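Local coordinates for putative creatinine amidohydrolase (PDB 3LUB), which is a member of the creatininase superfamily that binds a pair of zinc ions and probably hydrolyses carbon-nitrogen bonds in linear amides, at residues Val23-Trp28 with Lys113-Ser118; Val6-Ser11 with Arg65-Pro70; Phe74-Pro79 with Ala93-Ile98; Ala55-Ser60 with Lys239-Phe244; Ile102-His107 with Phe134-Phe139. All coordinates share one frame; numbering follows the deposited sequence.

Interaction 1. Residues Val23-Trp28 with Lys113-Ser118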
# COMPACT_ATOMS: atom_id res chain seq x y z
N VAL F 23 -8.80 -26.12 16.68
CA VAL F 23 -8.86 -24.64 16.76
C VAL F 23 -7.49 -24.06 17.01
O VAL F 23 -6.72 -24.67 17.71
CB VAL F 23 -9.84 -24.19 17.86
CG1 VAL F 23 -10.08 -22.68 17.80
CG2 VAL F 23 -11.15 -24.99 17.74
N ILE F 24 -7.19 -22.89 16.41
CA ILE F 24 -5.94 -22.14 16.67
C ILE F 24 -6.30 -20.92 17.50
O ILE F 24 -7.30 -20.25 17.26
CB ILE F 24 -5.22 -21.68 15.34
CG1 ILE F 24 -5.11 -22.84 14.31
CG2 ILE F 24 -3.88 -20.99 15.63
CD1 ILE F 24 -4.56 -24.14 14.82
N ILE F 25 -5.49 -20.62 18.49
CA ILE F 25 -5.71 -19.45 19.35
C ILE F 25 -4.54 -18.53 19.15
O ILE F 25 -3.40 -18.95 19.32
CB ILE F 25 -5.82 -19.79 20.85
CG1 ILE F 25 -6.57 -21.13 21.09
CG2 ILE F 25 -6.44 -18.67 21.52
CD1 ILE F 25 -7.89 -21.18 20.51
N LEU F 26 -4.81 -17.29 18.76
CA LEU F 26 -3.78 -16.29 18.61
C LEU F 26 -3.88 -15.25 19.73
O LEU F 26 -4.77 -14.40 19.71
CB LEU F 26 -3.89 -15.62 17.23
CG LEU F 26 -2.86 -14.57 16.81
CD1 LEU F 26 -1.48 -15.22 16.76
CD2 LEU F 26 -3.27 -13.96 15.45
N PRO F 27 -2.99 -15.33 20.74
CA PRO F 27 -2.96 -14.26 21.71
C PRO F 27 -2.34 -12.99 21.07
O PRO F 27 -1.35 -13.07 20.32
CB PRO F 27 -2.10 -14.83 22.86
CG PRO F 27 -1.87 -16.28 22.53
CD PRO F 27 -1.99 -16.37 21.04
N TRP F 28 -2.97 -11.85 21.31
CA TRP F 28 -2.51 -10.61 20.72
C TRP F 28 -2.49 -9.56 21.79
O TRP F 28 -3.54 -9.22 22.42
CB TRP F 28 -3.42 -10.22 19.56
CG TRP F 28 -2.82 -9.26 18.63
CD1 TRP F 28 -2.19 -8.10 18.95
CD2 TRP F 28 -2.77 -9.36 17.20
NE1 TRP F 28 -1.77 -7.46 17.83
CE2 TRP F 28 -2.12 -8.20 16.73
CE3 TRP F 28 -3.25 -10.30 16.28
CZ2 TRP F 28 -1.90 -7.94 15.37
CZ3 TRP F 28 -3.04 -10.05 14.95
CH2 TRP F 28 -2.37 -8.88 14.49
N LYS F 113 -10.21 -22.55 11.59
CA LYS F 113 -10.85 -21.90 12.71
C LYS F 113 -9.79 -21.25 13.60
O LYS F 113 -8.82 -21.92 14.03
CB LYS F 113 -11.60 -22.94 13.54
CG LYS F 113 -12.69 -23.61 12.77
CD LYS F 113 -13.36 -24.67 13.58
CE LYS F 113 -14.60 -25.19 12.84
NZ LYS F 113 -15.01 -26.50 13.43
N LEU F 114 -9.98 -19.95 13.87
CA LEU F 114 -9.02 -19.18 14.63
C LEU F 114 -9.74 -18.28 15.60
O LEU F 114 -10.71 -17.63 15.22
CB LEU F 114 -8.15 -18.32 13.67
CG LEU F 114 -7.16 -17.30 14.22
CD1 LEU F 114 -5.96 -17.93 14.96
CD2 LEU F 114 -6.65 -16.36 13.09
N LEU F 115 -9.28 -18.24 16.84
CA LEU F 115 -9.71 -17.23 17.79
C LEU F 115 -8.56 -16.31 18.10
O LEU F 115 -7.50 -16.78 18.49
CB LEU F 115 -10.21 -17.84 19.09
CG LEU F 115 -10.59 -16.82 20.17
CD1 LEU F 115 -11.90 -16.16 19.78
CD2 LEU F 115 -10.62 -17.39 21.55
N ILE F 116 -8.78 -15.01 17.93
CA ILE F 116 -7.85 -13.98 18.40
C ILE F 116 -8.23 -13.61 19.83
O ILE F 116 -9.32 -13.11 20.06
CB ILE F 116 -7.87 -12.69 17.51
CG1 ILE F 116 -7.59 -13.04 16.03
CG2 ILE F 116 -6.83 -11.71 18.03
CD1 ILE F 116 -8.01 -11.97 15.01
N LEU F 117 -7.35 -13.93 20.79
CA LEU F 117 -7.59 -13.59 22.19
C LEU F 117 -6.72 -12.40 22.57
O LEU F 117 -5.50 -12.53 22.79
CB LEU F 117 -7.32 -14.80 23.11
CG LEU F 117 -7.70 -14.65 24.59
CD1 LEU F 117 -9.19 -14.33 24.78
CD2 LEU F 117 -7.32 -15.89 25.38
N SER F 118 -7.33 -11.22 22.63
CA SER F 118 -6.59 -10.01 22.86
C SER F 118 -6.42 -9.73 24.36
O SER F 118 -7.31 -9.95 25.16
CB SER F 118 -7.25 -8.80 22.16
OG SER F 118 -6.42 -7.63 22.27
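Two neighbouring parallel strands, 23-28 and 113-118, form the middle of the four-stranded sheet of this alpha/beta fold. Five backbone hydrogen bonds join them; Leu26 N to Leu115 O is among the shortest at 2.8 Å. Pro27 suits its place because its nitrogen lies on the side facing away from strand 113-118, so the ladder loses no donor here. Ile24, Leu26, Trp28, Leu114 and Ile116 share the face under helix 92-108, while Ile25, Leu115 and Leu117 meet helix 226-249. Leu114 CG is anti to the backbone N (chi1 173°), which swings CD1 across the strand to lie 3.8 Å from Ile24 CG2. The same methyl stands 3.8 Å from Leu26 CB, so one leucine branch bridges two residues. Beta-branched Ile116 sends CG2, the branch anti to its N, to 4.0 Å from Trp28 CB, coming obliquely to the indole. Trp28 CG is also anti to its N (chi1 -161°), and its NE1 bonds to Phe74 O. Serine suits the strand end, where the hydroxyl of Ser118 comes within 3.3 Å of Trp28 O but hydrogen-bonds to the carbonyl oxygen of zinc ligand His120.

Interaction 2. Residues Val6-Ser11 with Arg65-Pro70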
# COMPACT_ATOMS: atom_id res chain seq x y z
N VAL F 6 -0.07 -27.97 23.34
CA VAL F 6 -0.96 -26.84 23.08
C VAL F 6 -0.29 -25.45 23.17
O VAL F 6 -0.95 -24.44 22.87
CB VAL F 6 -2.18 -26.86 24.06
CG1 VAL F 6 -3.01 -28.17 23.91
CG2 VAL F 6 -1.72 -26.66 25.47
N ASP F 7 0.99 -25.37 23.58
CA ASP F 7 1.70 -24.07 23.71
C ASP F 7 2.87 -24.00 22.73
O ASP F 7 3.90 -24.61 22.95
CB ASP F 7 2.17 -23.89 25.14
CG ASP F 7 2.82 -22.53 25.41
OD1 ASP F 7 2.85 -21.64 24.54
OD2 ASP F 7 3.29 -22.37 26.56
N LEU F 8 2.67 -23.30 21.61
CA LEU F 8 3.66 -23.28 20.54
C LEU F 8 4.98 -22.63 20.98
O LEU F 8 6.04 -22.97 20.45
CB LEU F 8 3.12 -22.60 19.27
CG LEU F 8 3.93 -22.95 18.00
CD1 LEU F 8 3.55 -24.30 17.42
CD2 LEU F 8 3.84 -21.87 16.93
N SER F 9 4.91 -21.71 21.94
CA SER F 9 6.10 -21.09 22.50
C SER F 9 7.14 -22.06 23.10
O SER F 9 8.31 -21.72 23.19
CB SER F 9 5.70 -20.04 23.53
OG SER F 9 4.95 -19.01 22.90
N VAL F 10 6.72 -23.24 23.50
CA VAL F 10 7.64 -24.25 24.00
C VAL F 10 7.66 -25.54 23.14
O VAL F 10 8.42 -26.45 23.44
CB VAL F 10 7.35 -24.61 25.49
CG1 VAL F 10 7.54 -23.38 26.40
CG2 VAL F 10 5.96 -25.21 25.66
N SER F 11 6.85 -25.59 22.08
CA SER F 11 6.65 -26.83 21.32
C SER F 11 7.65 -27.06 20.16
O SER F 11 8.42 -26.18 19.81
CB SER F 11 5.24 -26.84 20.77
OG SER F 11 4.92 -28.12 20.24
N ARG F 65 -8.51 -30.48 20.65
CA ARG F 65 -7.11 -30.05 20.72
C ARG F 65 -6.87 -28.75 19.98
O ARG F 65 -7.05 -28.69 18.75
CB ARG F 65 -6.19 -31.12 20.12
CG ARG F 65 -4.73 -30.86 20.46
CD ARG F 65 -3.78 -31.85 19.80
NE ARG F 65 -3.78 -33.13 20.49
CZ ARG F 65 -4.41 -34.23 20.07
NH1 ARG F 65 -5.11 -34.25 18.96
NH2 ARG F 65 -4.32 -35.33 20.80
N CYS F 66 -6.42 -27.73 20.72
CA CYS F 66 -6.17 -26.41 20.20
C CYS F 66 -4.68 -26.07 20.31
O CYS F 66 -3.97 -26.55 21.20
CB CYS F 66 -7.01 -25.40 20.95
SG CYS F 66 -8.79 -25.85 21.00
N MSE F 67 -4.20 -25.26 19.38
CA MSE F 67 -2.84 -24.75 19.48
C MSE F 67 -2.87 -23.30 19.87
O MSE F 67 -3.48 -22.49 19.17
CB MSE F 67 -2.12 -24.87 18.14
CG MSE F 67 -0.64 -24.48 18.17
SE MSE F 67 0.40 -25.25 19.64
CE MSE F 67 1.28 -26.78 18.75
N VAL F 68 -2.13 -22.95 20.91
CA VAL F 68 -1.89 -21.55 21.24
C VAL F 68 -0.61 -21.04 20.60
O VAL F 68 0.49 -21.51 20.91
CB VAL F 68 -1.89 -21.31 22.74
CG1 VAL F 68 -1.75 -19.78 23.07
CG2 VAL F 68 -3.14 -21.88 23.36
N MSE F 69 -0.77 -20.09 19.69
CA MSE F 69 0.32 -19.51 18.98
C MSE F 69 1.16 -18.51 19.86
O MSE F 69 0.74 -18.12 20.96
CB MSE F 69 -0.19 -18.80 17.72
CG MSE F 69 -0.96 -19.66 16.75
SE MSE F 69 0.12 -21.02 15.86
CE MSE F 69 1.41 -19.79 14.79
N PRO F 70 2.36 -18.15 19.39
CA PRO F 70 3.09 -17.13 20.14
C PRO F 70 2.32 -15.81 20.18
O PRO F 70 1.74 -15.39 19.18
CB PRO F 70 4.41 -17.01 19.36
CG PRO F 70 4.54 -18.32 18.66
CD PRO F 70 3.15 -18.63 18.23
O HOH W 1 2.41 -19.64 22.60
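Leu8 carries this contact, its two methyls splitting the work. CG lies anti to the backbone N (chi1 -161°), so the branches spread over residues 67-70: CD1 sits 3.6 Å from the terminal CE of Met67, a selenomethionine whose bent chain crosses the leucine at about a right angle. CD2 goes the other way, packing 3.6 Å from Pro70 CD and 3.8 Å from CE of Met69, also selenomethionine. A forked aliphatic chain suits a place with an apolar partner for each methyl. Nearby, Val6 CG1 lies 3.3 Å from Cys66 O.

The backbones hold this packing in place. Val68 N donates to Val6 O at 2.7 Å, and Leu8 N donates to Val68 O at 2.9 Å, nearly along the C=O axis, so Asp7 and Val68 form a single beta bridge. Beyond it the chain turns back, with Val10 N bonded to Asp7 O and Ser11 N to Leu8 O. A water joins this turn to the strand: it is hydrogen-bonded to Asp7 OD1 (2.8 Å), to Ser9 OG and, at 3.2 Å, to Val68 O. Asp7 suits this buried spot because OD1 also accepts from His48 NE2, which helps to fix the carboxylate.

Leu8 and Met69 also meet Thr31 and Ile88 of a second subunit. Within the chain, segment 6-11 runs beside strand 66-68, the outermost on this side of the sheet, while helix 42-62 packs on Val6, Asp7 and Val68, and helix 13-16 touches Met67 and Ser11.

Interaction 3. Residues Phe74-Pro79 with Ala93-Ile98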
# COMPACT_ATOMS: atom_id res chain seq x y z
N PHE F 74 2.32 -6.49 19.23
CA PHE F 74 2.16 -5.24 18.48
C PHE F 74 0.74 -4.71 18.68
O PHE F 74 -0.19 -5.15 17.99
CB PHE F 74 2.51 -5.42 17.00
CG PHE F 74 3.93 -5.81 16.77
CD1 PHE F 74 4.95 -4.89 17.00
CD2 PHE F 74 4.27 -7.07 16.36
CE1 PHE F 74 6.27 -5.26 16.88
CE2 PHE F 74 5.61 -7.44 16.21
CZ PHE F 74 6.61 -6.53 16.48
N GLY F 75 0.63 -3.77 19.63
CA GLY F 75 -0.61 -3.10 20.01
C GLY F 75 -0.81 -1.75 19.36
O GLY F 75 0.14 -1.19 18.84
N ALA F 76 -2.06 -1.29 19.33
CA ALA F 76 -2.46 0.04 18.91
C ALA F 76 -2.62 0.88 20.18
O ALA F 76 -3.46 0.55 21.06
CB ALA F 76 -3.79 -0.01 18.17
N HIS F 77 -1.91 2.00 20.22
CA HIS F 77 -1.80 2.84 21.43
C HIS F 77 -2.30 4.26 21.26
O HIS F 77 -2.61 4.69 20.14
CB HIS F 77 -0.35 2.82 21.92
CG HIS F 77 0.03 1.47 22.41
ND1 HIS F 77 -0.58 0.90 23.50
CD2 HIS F 77 0.82 0.52 21.88
CE1 HIS F 77 -0.12 -0.32 23.67
NE2 HIS F 77 0.74 -0.58 22.70
N ASN F 78 -2.40 4.97 22.39
CA ASN F 78 -3.03 6.27 22.43
C ASN F 78 -2.04 7.40 22.38
O ASN F 78 -0.85 7.22 22.66
CB ASN F 78 -3.87 6.43 23.72
CG ASN F 78 -5.18 5.72 23.66
OD1 ASN F 78 -5.33 4.74 22.96
ND2 ASN F 78 -6.14 6.19 24.45
N PRO F 79 -2.55 8.61 22.12
CA PRO F 79 -1.72 9.78 22.26
C PRO F 79 -1.09 9.89 23.67
O PRO F 79 -1.75 9.61 24.68
CB PRO F 79 -2.69 10.94 22.00
CG PRO F 79 -3.79 10.33 21.18
CD PRO F 79 -3.93 8.95 21.71
N ALA F 93 -2.85 -0.88 9.74
CA ALA F 93 -2.44 -1.55 8.49
C ALA F 93 -1.35 -2.57 8.74
O ALA F 93 -1.27 -3.61 8.08
CB ALA F 93 -2.00 -0.51 7.43
N THR F 94 -0.48 -2.27 9.69
CA THR F 94 0.62 -3.15 10.04
C THR F 94 0.04 -4.39 10.69
O THR F 94 0.46 -5.49 10.38
CB THR F 94 1.60 -2.46 11.02
OG1 THR F 94 2.13 -1.28 10.42
CG2 THR F 94 2.75 -3.41 11.43
N GLN F 95 -0.90 -4.19 11.62
CA GLN F 95 -1.60 -5.30 12.29
C GLN F 95 -2.32 -6.15 11.27
O GLN F 95 -2.28 -7.36 11.32
CB GLN F 95 -2.59 -4.81 13.34
CG GLN F 95 -1.94 -4.13 14.54
CD GLN F 95 -2.95 -3.71 15.60
OE1 GLN F 95 -3.96 -3.08 15.31
NE2 GLN F 95 -2.65 -4.03 16.83
N GLN F 96 -2.97 -5.50 10.33
CA GLN F 96 -3.74 -6.24 9.33
C GLN F 96 -2.80 -7.07 8.47
O GLN F 96 -3.11 -8.19 8.11
CB GLN F 96 -4.58 -5.28 8.51
CG GLN F 96 -5.39 -5.94 7.43
CD GLN F 96 -6.27 -4.96 6.66
OE1 GLN F 96 -7.13 -4.29 7.24
NE2 GLN F 96 -6.08 -4.90 5.34
N ALA F 97 -1.66 -6.53 8.12
CA ALA F 97 -0.67 -7.27 7.36
C ALA F 97 -0.21 -8.50 8.12
O ALA F 97 -0.05 -9.55 7.53
CB ALA F 97 0.54 -6.38 7.02
N ILE F 98 -0.00 -8.36 9.43
CA ILE F 98 0.38 -9.47 10.30
C ILE F 98 -0.67 -10.58 10.25
O ILE F 98 -0.34 -11.74 9.97
CB ILE F 98 0.63 -9.02 11.77
CG1 ILE F 98 1.93 -8.19 11.86
CG2 ILE F 98 0.73 -10.24 12.69
CD1 ILE F 98 2.07 -7.35 13.14
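Residues 74-79 form an extended loop with beta-like torsions and no regular strand, passing the side of helix 92-108 at residues 93-98. The nearest CA atoms, those of Phe74 and Gln95, are 7.2 Å apart, so side chains must bridge the gap. Within the helix Ile98 N bonds to Thr94 O in regular i to i+4 fashion. Gly75 suits its position, because a beta carbon there would collide with the ring of His77.

Gln95 is the bridge. Its CG lies anti to the carbonyl carbon and its chain continues extended through CD (chi2 -177°), a length that carries the amide across to the loop. NE2 donates to Phe74 O at 2.9 Å, on a lone pair in the carbonyl plane, and the bond is fairly straight (160° at the hydrogen). The oxygen lies close to the plane of the Gln95 amide, as good N-H geometry requires. Beside this bond the apolar parts meet: Ile98 CD1 lies 3.9 Å from Phe74 CD2, the two side chains crossing at about a right angle.

Phe74 O is gripped twice, since Trp28 NE1 also donates to it, while Gln95 NE2 donates to Asn123 OD1 as well. Asn123 OD1 in turn accepts from Ala76 N, and Ala76 O accepts from NE2 of the zinc ligand His120. Ala76 O is thus second shell, and the buried network of Gln95 and Asn123 stands behind it, probably helping to orient that histidine toward its metal.

Interaction 4. Residues Ala55-Ser60 with Lys239-Phe244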
# COMPACT_ATOMS: atom_id res chain seq x y z
N ALA F 55 -7.11 -24.31 26.71
CA ALA F 55 -6.76 -25.38 25.76
C ALA F 55 -6.58 -26.72 26.48
O ALA F 55 -7.04 -27.77 26.03
CB ALA F 55 -5.44 -25.00 24.93
N GLU F 56 -5.89 -26.67 27.62
CA GLU F 56 -5.67 -27.84 28.44
C GLU F 56 -7.00 -28.39 28.97
O GLU F 56 -7.23 -29.61 28.98
CB GLU F 56 -4.73 -27.50 29.60
CG GLU F 56 -3.27 -27.36 29.20
CD GLU F 56 -2.37 -26.86 30.34
OE1 GLU F 56 -2.86 -26.15 31.28
OE2 GLU F 56 -1.15 -27.14 30.29
N LEU F 57 -7.87 -27.49 29.42
CA LEU F 57 -9.20 -27.91 29.87
C LEU F 57 -10.03 -28.53 28.76
O LEU F 57 -10.64 -29.58 28.99
CB LEU F 57 -9.96 -26.76 30.49
CG LEU F 57 -11.28 -27.11 31.18
CD1 LEU F 57 -11.01 -28.05 32.34
CD2 LEU F 57 -11.94 -25.80 31.60
N ALA F 58 -10.07 -27.91 27.58
CA ALA F 58 -10.85 -28.47 26.47
C ALA F 58 -10.32 -29.84 26.07
O ALA F 58 -11.09 -30.72 25.69
CB ALA F 58 -10.84 -27.54 25.25
N LEU F 59 -9.00 -30.01 26.09
CA LEU F 59 -8.39 -31.29 25.72
C LEU F 59 -8.72 -32.37 26.74
O LEU F 59 -9.12 -33.45 26.35
CB LEU F 59 -6.87 -31.18 25.59
CG LEU F 59 -6.08 -32.40 25.11
CD1 LEU F 59 -6.54 -32.91 23.72
CD2 LEU F 59 -4.60 -32.06 25.13
N SER F 60 -8.57 -32.09 28.04
CA SER F 60 -8.78 -33.13 29.04
C SER F 60 -10.27 -33.50 29.16
O SER F 60 -10.60 -34.67 29.38
CB SER F 60 -8.24 -32.71 30.40
OG SER F 60 -9.05 -31.71 31.02
N LYS F 239 -15.31 -20.72 30.37
CA LYS F 239 -16.06 -20.21 29.20
C LYS F 239 -15.28 -20.31 27.89
O LYS F 239 -15.84 -20.64 26.86
CB LYS F 239 -16.48 -18.75 29.39
CG LYS F 239 -17.79 -18.55 30.11
CD LYS F 239 -18.30 -17.10 29.88
CE LYS F 239 -19.34 -16.69 30.92
NZ LYS F 239 -20.35 -17.77 31.18
N LEU F 240 -13.98 -20.01 27.92
CA LEU F 240 -13.16 -20.10 26.72
C LEU F 240 -13.04 -21.55 26.26
O LEU F 240 -13.22 -21.86 25.08
CB LEU F 240 -11.78 -19.43 26.93
CG LEU F 240 -11.80 -17.89 26.89
CD1 LEU F 240 -10.53 -17.22 27.44
CD2 LEU F 240 -12.13 -17.35 25.44
N ALA F 241 -12.80 -22.46 27.20
CA ALA F 241 -12.78 -23.89 26.90
C ALA F 241 -14.06 -24.33 26.18
O ALA F 241 -14.02 -25.06 25.20
CB ALA F 241 -12.60 -24.70 28.20
N GLY F 242 -15.20 -23.88 26.70
CA GLY F 242 -16.48 -24.13 26.05
C GLY F 242 -16.60 -23.61 24.61
O GLY F 242 -17.13 -24.31 23.72
N LEU F 243 -16.12 -22.41 24.38
CA LEU F 243 -16.06 -21.83 23.04
C LEU F 243 -15.14 -22.60 22.13
O LEU F 243 -15.49 -22.85 20.96
CB LEU F 243 -15.61 -20.37 23.10
CG LEU F 243 -15.25 -19.68 21.77
CD1 LEU F 243 -16.46 -19.35 21.02
CD2 LEU F 243 -14.45 -18.39 22.05
N PHE F 244 -13.96 -22.98 22.63
CA PHE F 244 -13.06 -23.83 21.83
C PHE F 244 -13.79 -25.12 21.41
O PHE F 244 -13.74 -25.52 20.27
CB PHE F 244 -11.78 -24.24 22.59
CG PHE F 244 -10.90 -23.10 23.05
CD1 PHE F 244 -11.19 -21.77 22.74
CD2 PHE F 244 -9.76 -23.37 23.77
CE1 PHE F 244 -10.37 -20.75 23.20
CE2 PHE F 244 -8.93 -22.35 24.21
CZ PHE F 244 -9.25 -21.04 23.93
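Leu240 O is the most closely held polar atom here, and one backbone bond grips it: Phe244 N donates to it at 2.8 Å, the ordinary helical link. No hydrogen bond passes between residues 55-60 and 239-244, so the two helices meet through van der Waals contact, mostly of apolar side chains. Their segment axes cross at -57° and approach to 8.4 Å, a close spacing that small residues permit. At the crossing Ala58 CA and Ala241 CA stand 5.0 Å apart, which suits alanine, whose single methyl lets the backbones come this close.

Larger side chains flank the crossing. Leu57 CG is anti to the backbone N (chi1 -172°), and this turns the branch so that CD2 rests 3.6 Å from Ala241 CB. At the other end Phe244 presents the edge of its ring to the first turn of residues 55-60, with CE2 3.7 Å from Ala55 N. CG of Phe244 lies anti to its carbonyl carbon, so the ring folds back along its own helix and one face lies over Leu240 C. Ala58 CB reaches Phe244 CB at 4.3 Å.

Both helices, 42-62 and 226-249, pack together over one face of the parallel sheet: Leu240 touches Leu117, and Leu243 and Phe244 touch Leu115, all on strand 113-118. Toward the N-terminal loop, Ala55 meets Val6.

Interaction 5. Residues Ile102-His107 with Phe134-Phe139; sequences IVSSLH and FEYPDF
Three rings and one carboxylate shape this contact. Tyr136 and Phe139 each turn a face to the same methyl, Val103 CG1, which stands 4.1 Å from the Phe139 centroid almost exactly on the ring normal and 4.0 Å from the Tyr136 centroid, making a CH-pi contact with each. Valine suits the spot: its chi1 of 169° sets CG1 anti to the backbone N, where a single compact methyl serves two aromatic faces. The His107 ring has Tyr136 CD1 over one face and, at its edge, Phe139 CD2 beside CD2. The His107 and Tyr136 planes meet obliquely, at 50°. Leu106 CB touches the far edge of Phe139, 4.0 Å from CZ.

His107 NE2 points toward Asp138. It donates to OD1 at 2.9 Å, with a weak bond to OD2 at 3.2 Å; OD1 is met from above the carboxylate plane. Asp138 CG occupies the crowded position between backbone N and carbonyl carbon, which brings the acid round to the histidine. The pairing may favour a protonated imidazole, though OD2 also has a long, weak ion pair with Arg112. A water joins Ser104 OG and Tyr136 OH, lying 2.7 Å from the tyrosine oxygen.

Tyr136 to Phe139 form a type I beta turn, closed by Phe139 N bonding to Tyr136 O. This turn links helix 126-135 to strand 140-145, so the contact fastens the returning end of a beta-alpha-beta crossover, strand 113-118 to strand 140-145, against helix 92-108, as expected of an alpha/beta fold with parallel strands.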
# COMPACT_ATOMS: atom_id res chain seq x y z
N ILE F 102 -0.55 -14.52 8.92
CA ILE F 102 -0.84 -15.64 9.80
C ILE F 102 -1.93 -16.52 9.21
O ILE F 102 -1.79 -17.74 9.15
CB ILE F 102 -1.25 -15.15 11.25
CG1 ILE F 102 -0.05 -14.45 11.90
CG2 ILE F 102 -1.80 -16.35 12.11
CD1 ILE F 102 -0.34 -13.76 13.22
N VAL F 103 -3.01 -15.90 8.75
CA VAL F 103 -4.16 -16.62 8.18
C VAL F 103 -3.81 -17.32 6.86
O VAL F 103 -4.19 -18.47 6.65
CB VAL F 103 -5.35 -15.66 7.97
CG1 VAL F 103 -6.45 -16.33 7.12
CG2 VAL F 103 -5.90 -15.19 9.31
N SER F 104 -3.09 -16.64 5.98
CA SER F 104 -2.59 -17.24 4.77
C SER F 104 -1.85 -18.54 5.05
O SER F 104 -2.11 -19.56 4.38
CB SER F 104 -1.67 -16.26 4.03
OG SER F 104 -1.17 -16.84 2.84
N SER F 105 -0.90 -18.48 5.97
CA SER F 105 -0.11 -19.66 6.38
C SER F 105 -0.97 -20.76 6.98
O SER F 105 -0.97 -21.89 6.50
CB SER F 105 0.99 -19.26 7.35
OG SER F 105 2.02 -18.58 6.65
N LEU F 106 -1.75 -20.42 8.00
CA LEU F 106 -2.65 -21.41 8.62
C LEU F 106 -3.63 -22.04 7.61
O LEU F 106 -3.96 -23.21 7.68
CB LEU F 106 -3.44 -20.78 9.77
CG LEU F 106 -2.69 -20.22 10.99
CD1 LEU F 106 -3.70 -19.59 11.90
CD2 LEU F 106 -1.90 -21.26 11.73
N HIS F 107 -4.11 -21.25 6.66
CA HIS F 107 -5.01 -21.78 5.64
C HIS F 107 -4.31 -22.80 4.74
O HIS F 107 -4.89 -23.83 4.42
CB HIS F 107 -5.61 -20.64 4.80
CG HIS F 107 -6.76 -21.07 3.95
ND1 HIS F 107 -6.59 -21.66 2.73
CD2 HIS F 107 -8.10 -21.03 4.17
CE1 HIS F 107 -7.77 -21.96 2.21
NE2 HIS F 107 -8.70 -21.59 3.07
N PHE F 134 -14.08 -12.31 3.24
CA PHE F 134 -14.30 -12.34 1.81
C PHE F 134 -13.14 -13.01 1.07
O PHE F 134 -13.36 -13.66 0.06
CB PHE F 134 -14.50 -10.91 1.30
CG PHE F 134 -15.77 -10.26 1.81
CD1 PHE F 134 -17.00 -10.82 1.56
CD2 PHE F 134 -15.72 -9.08 2.54
CE1 PHE F 134 -18.16 -10.24 2.04
CE2 PHE F 134 -16.88 -8.50 3.01
CZ PHE F 134 -18.09 -9.07 2.76
N GLU F 135 -11.92 -12.84 1.57
CA GLU F 135 -10.73 -13.45 0.95
C GLU F 135 -10.67 -14.94 1.25
O GLU F 135 -10.21 -15.71 0.42
CB GLU F 135 -9.42 -12.87 1.50
CG GLU F 135 -9.03 -11.46 1.14
CD GLU F 135 -7.57 -11.20 1.58
OE1 GLU F 135 -6.63 -11.74 0.93
OE2 GLU F 135 -7.36 -10.48 2.59
N TYR F 136 -11.05 -15.34 2.47
CA TYR F 136 -11.00 -16.73 2.91
C TYR F 136 -12.36 -17.10 3.49
O TYR F 136 -12.51 -17.18 4.74
CB TYR F 136 -9.92 -16.91 4.02
CG TYR F 136 -8.50 -16.57 3.59
CD1 TYR F 136 -7.67 -17.53 3.01
CD2 TYR F 136 -7.99 -15.31 3.78
CE1 TYR F 136 -6.37 -17.20 2.61
CE2 TYR F 136 -6.71 -14.97 3.38
CZ TYR F 136 -5.91 -15.91 2.82
OH TYR F 136 -4.65 -15.55 2.47
N PRO F 137 -13.37 -17.30 2.61
CA PRO F 137 -14.75 -17.58 3.06
C PRO F 137 -14.95 -18.92 3.83
O PRO F 137 -15.94 -19.07 4.53
CB PRO F 137 -15.57 -17.51 1.78
CG PRO F 137 -14.63 -17.65 0.68
CD PRO F 137 -13.27 -17.24 1.14
N ASP F 138 -13.99 -19.83 3.77
CA ASP F 138 -14.02 -21.09 4.50
C ASP F 138 -13.26 -21.06 5.86
O ASP F 138 -13.16 -22.09 6.53
CB ASP F 138 -13.50 -22.24 3.60
CG ASP F 138 -12.08 -22.00 3.02
OD1 ASP F 138 -11.49 -20.88 3.14
OD2 ASP F 138 -11.56 -22.95 2.40
N PHE F 139 -12.75 -19.88 6.26
CA PHE F 139 -11.88 -19.74 7.43
C PHE F 139 -12.60 -18.91 8.48
O PHE F 139 -12.88 -17.75 8.27
CB PHE F 139 -10.55 -19.11 7.00
CG PHE F 139 -9.43 -19.29 8.00
CD1 PHE F 139 -9.39 -18.58 9.17
CD2 PHE F 139 -8.37 -20.15 7.72
CE1 PHE F 139 -8.35 -18.76 10.07
CE2 PHE F 139 -7.34 -20.31 8.61
CZ PHE F 139 -7.32 -19.64 9.78
O HOH W 2 -3.34 -17.03 0.58

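Interaction 1 occupies the centre of the parallel sheet, and the other four surround and touch it. Interaction 2 lies along the edge strand 66-68, its centre about 11 Å away. Interactions 4 and 5, with centres about 13 Å from that of interaction 1, lie on opposite faces, brought by helices 42-62 and 226-249 on one side and helix 92-108 on the other. Helix 92-108 also serves interaction 3, near the zinc site at the strand ends, its centre about 20 Å from that of interaction 5. Along the chain interaction 3 is nested within interaction 1, whereas interactions 2, 4 and 5 cross it, so distant parts of the sequence are tied into one layered fold.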